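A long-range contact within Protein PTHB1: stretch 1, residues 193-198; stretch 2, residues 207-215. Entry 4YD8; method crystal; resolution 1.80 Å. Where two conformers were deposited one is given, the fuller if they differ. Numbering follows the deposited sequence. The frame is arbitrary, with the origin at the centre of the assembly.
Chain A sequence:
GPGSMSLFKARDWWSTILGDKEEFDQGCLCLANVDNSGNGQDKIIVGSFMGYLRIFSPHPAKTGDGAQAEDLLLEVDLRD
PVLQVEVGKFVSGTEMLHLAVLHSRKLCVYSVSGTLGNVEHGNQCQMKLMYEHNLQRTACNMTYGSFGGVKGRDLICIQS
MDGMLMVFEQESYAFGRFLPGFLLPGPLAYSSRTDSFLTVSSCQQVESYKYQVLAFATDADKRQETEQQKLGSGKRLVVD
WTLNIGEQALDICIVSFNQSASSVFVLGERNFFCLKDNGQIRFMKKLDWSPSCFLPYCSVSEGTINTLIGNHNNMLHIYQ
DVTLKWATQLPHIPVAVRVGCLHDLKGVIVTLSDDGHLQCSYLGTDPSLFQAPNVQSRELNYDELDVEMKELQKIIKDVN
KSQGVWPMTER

Stretch 1 193-198: RTDSFL
Stretch 2 (207-215) ESYKYQVLA

What ties the strands together? Strand 196-198 runs antiparallel to strand 207-210, their directions 157° apart, pairing Ser196 with Lys210, Phe197 with Tyr209 and Leu198 with Ser208 (CA-CA 4.3, 5.1 and 4.6 Å). Phe197 and Tyr209 form the hydrogen-bonded pair: Phe197 N donates to Tyr209 O at 2.8 Å, and Tyr209 N to Phe197 O at 2.9 Å. Phi/psi is -99/135 at Phe197 and -118/123 at Tyr209.

How does the pairing continue into the helix? Asp195, at phi/psi 42/59, offers its O to Tyr211 N (3.0 Å, nearly linear at 173°), just as helix 211-215 begins. N-cap Lys210 (chi1 m, chi2 -132° between wells, chi3 p, chi4 m) curls back so that NZ donates to Thr194 O at 2.8 Å and weakly to Asp195 O at 3.2 Å.

Where does water help? Water 2 donates to Asp195 OD2 (2.9 Å) and accepts from Lys210 NZ (2.8 Å) and Gln212 N (3.0 Å), so it bridges the carboxylate to the ammonium and to the first helical turn. Water 3 links Ser196 OG (2.9 Å) to Ser208 OG (2.7 Å), joining side chains on the same face of the sheet.

What packs on the face that carries Phe197 and Tyr209? Phe197 (m, chi2 -70°) and Tyr209 (m, chi2 90°) share it. Phe197 CD2 meets Leu214 CD1 at 3.3 Å, at the ring edge; Phe197 CE2 reaches Tyr211 CD1 (Tyr211 chi1 t) at 3.6 Å.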

# COMPACT_ATOMS: atom_id res chain seq x y z
N ARG A 193 5.52 14.93 -6.30
CA ARG A 193 5.80 16.35 -6.14
C ARG A 193 7.27 16.66 -6.42
O ARG A 193 7.60 17.70 -7.00
CB ARG A 193 5.43 16.83 -4.74
N THR A 194 8.16 15.75 -6.04
CA THR A 194 9.58 15.97 -6.27
C THR A 194 10.12 15.08 -7.39
O THR A 194 11.33 15.08 -7.65
CB THR A 194 10.40 15.71 -5.01
OG1 THR A 194 10.24 14.34 -4.62
CG2 THR A 194 9.92 16.61 -3.86
N ASP A 195 9.22 14.33 -8.03
CA ASP A 195 9.55 13.33 -9.05
C ASP A 195 10.79 12.54 -8.61
O ASP A 195 11.82 12.53 -9.29
CB ASP A 195 9.75 14.01 -10.42
CG ASP A 195 9.89 13.00 -11.57
OD1 ASP A 195 9.29 11.91 -11.51
OD2 ASP A 195 10.61 13.31 -12.53
N SER A 196 10.68 11.89 -7.45
CA SER A 196 11.80 11.14 -6.87
C SER A 196 11.37 9.82 -6.27
O SER A 196 10.20 9.63 -5.90
CB SER A 196 12.52 11.97 -5.80
OG SER A 196 12.99 13.20 -6.32
N PHE A 197 12.33 8.90 -6.15
CA PHE A 197 12.13 7.65 -5.44
C PHE A 197 12.72 7.75 -4.05
O PHE A 197 13.83 8.24 -3.87
CB PHE A 197 12.78 6.48 -6.18
CG PHE A 197 12.16 6.18 -7.51
CD1 PHE A 197 10.89 5.64 -7.60
CD2 PHE A 197 12.85 6.44 -8.68
CE1 PHE A 197 10.31 5.37 -8.83
CE2 PHE A 197 12.27 6.16 -9.92
CZ PHE A 197 11.00 5.64 -9.98
N LEU A 198 11.97 7.29 -3.06
CA LEU A 198 12.44 7.31 -1.68
C LEU A 198 12.63 5.89 -1.17
O LEU A 198 11.81 5.01 -1.44
CB LEU A 198 11.46 8.09 -0.78
CG LEU A 198 11.65 9.60 -0.94
CD1 LEU A 198 11.00 10.16 -2.22
CD2 LEU A 198 11.16 10.33 0.25
N GLU A 207 16.72 7.98 1.85
CA GLU A 207 17.38 8.48 0.65
C GLU A 207 16.37 8.85 -0.43
O GLU A 207 15.39 8.14 -0.63
CB GLU A 207 18.35 7.43 0.10
CG GLU A 207 19.34 6.95 1.12
CD GLU A 207 20.31 5.95 0.56
OE1 GLU A 207 19.98 5.30 -0.46
OE2 GLU A 207 21.42 5.81 1.13
N SER A 208 16.62 9.96 -1.11
CA SER A 208 15.75 10.40 -2.19
C SER A 208 16.56 10.51 -3.48
O SER A 208 17.59 11.18 -3.51
CB SER A 208 15.11 11.75 -1.85
OG SER A 208 14.26 12.21 -2.89
N TYR A 209 16.09 9.85 -4.53
CA TYR A 209 16.74 9.87 -5.83
C TYR A 209 15.84 10.48 -6.89
O TYR A 209 14.73 9.99 -7.11
CB TYR A 209 17.12 8.45 -6.27
CG TYR A 209 18.11 7.77 -5.37
CD1 TYR A 209 17.69 7.01 -4.28
CD2 TYR A 209 19.48 7.89 -5.60
CE1 TYR A 209 18.59 6.39 -3.44
CE2 TYR A 209 20.40 7.26 -4.75
CZ TYR A 209 19.94 6.51 -3.68
OH TYR A 209 20.83 5.88 -2.83
N LYS A 210 16.31 11.52 -7.56
CA LYS A 210 15.55 12.13 -8.65
C LYS A 210 15.39 11.17 -9.82
O LYS A 210 16.36 10.52 -10.23
CB LYS A 210 16.24 13.41 -9.14
CG LYS A 210 16.31 14.52 -8.10
CD LYS A 210 15.86 15.85 -8.67
CE LYS A 210 14.35 16.07 -8.50
NZ LYS A 210 13.49 15.21 -9.39
N TYR A 211 14.17 11.08 -10.35
CA TYR A 211 13.91 10.19 -11.48
C TYR A 211 14.81 10.46 -12.68
O TYR A 211 15.35 9.52 -13.29
CB TYR A 211 12.45 10.31 -11.94
CG TYR A 211 12.16 9.42 -13.13
CD1 TYR A 211 12.07 8.05 -12.98
CD2 TYR A 211 11.98 9.96 -14.39
CE1 TYR A 211 11.81 7.23 -14.05
CE2 TYR A 211 11.72 9.14 -15.48
CZ TYR A 211 11.63 7.77 -15.29
OH TYR A 211 11.37 6.94 -16.35
N GLN A 212 14.98 11.73 -13.04
CA GLN A 212 15.78 12.05 -14.23
C GLN A 212 17.26 11.74 -14.00
O GLN A 212 17.95 11.33 -14.93
CB GLN A 212 15.60 13.51 -14.64
CG GLN A 212 14.17 13.84 -15.09
CD GLN A 212 13.71 13.09 -16.34
OE1 GLN A 212 14.52 12.53 -17.08
NE2 GLN A 212 12.40 13.09 -16.58
N VAL A 213 17.73 11.92 -12.77
CA VAL A 213 19.10 11.55 -12.43
C VAL A 213 19.27 10.04 -12.59
O VAL A 213 20.26 9.58 -13.16
CB VAL A 213 19.47 11.99 -11.00
CG1 VAL A 213 20.75 11.30 -10.54
CG2 VAL A 213 19.62 13.49 -10.94
N LEU A 214 18.30 9.28 -12.12
CA LEU A 214 18.27 7.84 -12.35
C LEU A 214 18.27 7.51 -13.83
O LEU A 214 19.09 6.71 -14.30
CB LEU A 214 17.04 7.21 -11.69
CG LEU A 214 17.30 6.71 -10.27
CD1 LEU A 214 16.00 6.64 -9.51
CD2 LEU A 214 17.95 5.35 -10.32
N ALA A 215 17.35 8.12 -14.56
CA ALA A 215 17.20 7.88 -15.99
C ALA A 215 18.49 8.16 -16.74
O ALA A 215 18.88 7.39 -17.62
CB ALA A 215 16.08 8.72 -16.55
O HOH W 1 12.04 13.74 -2.54
O HOH W 2 13.36 13.95 -11.93
O HOH W 3 14.66 14.42 -4.34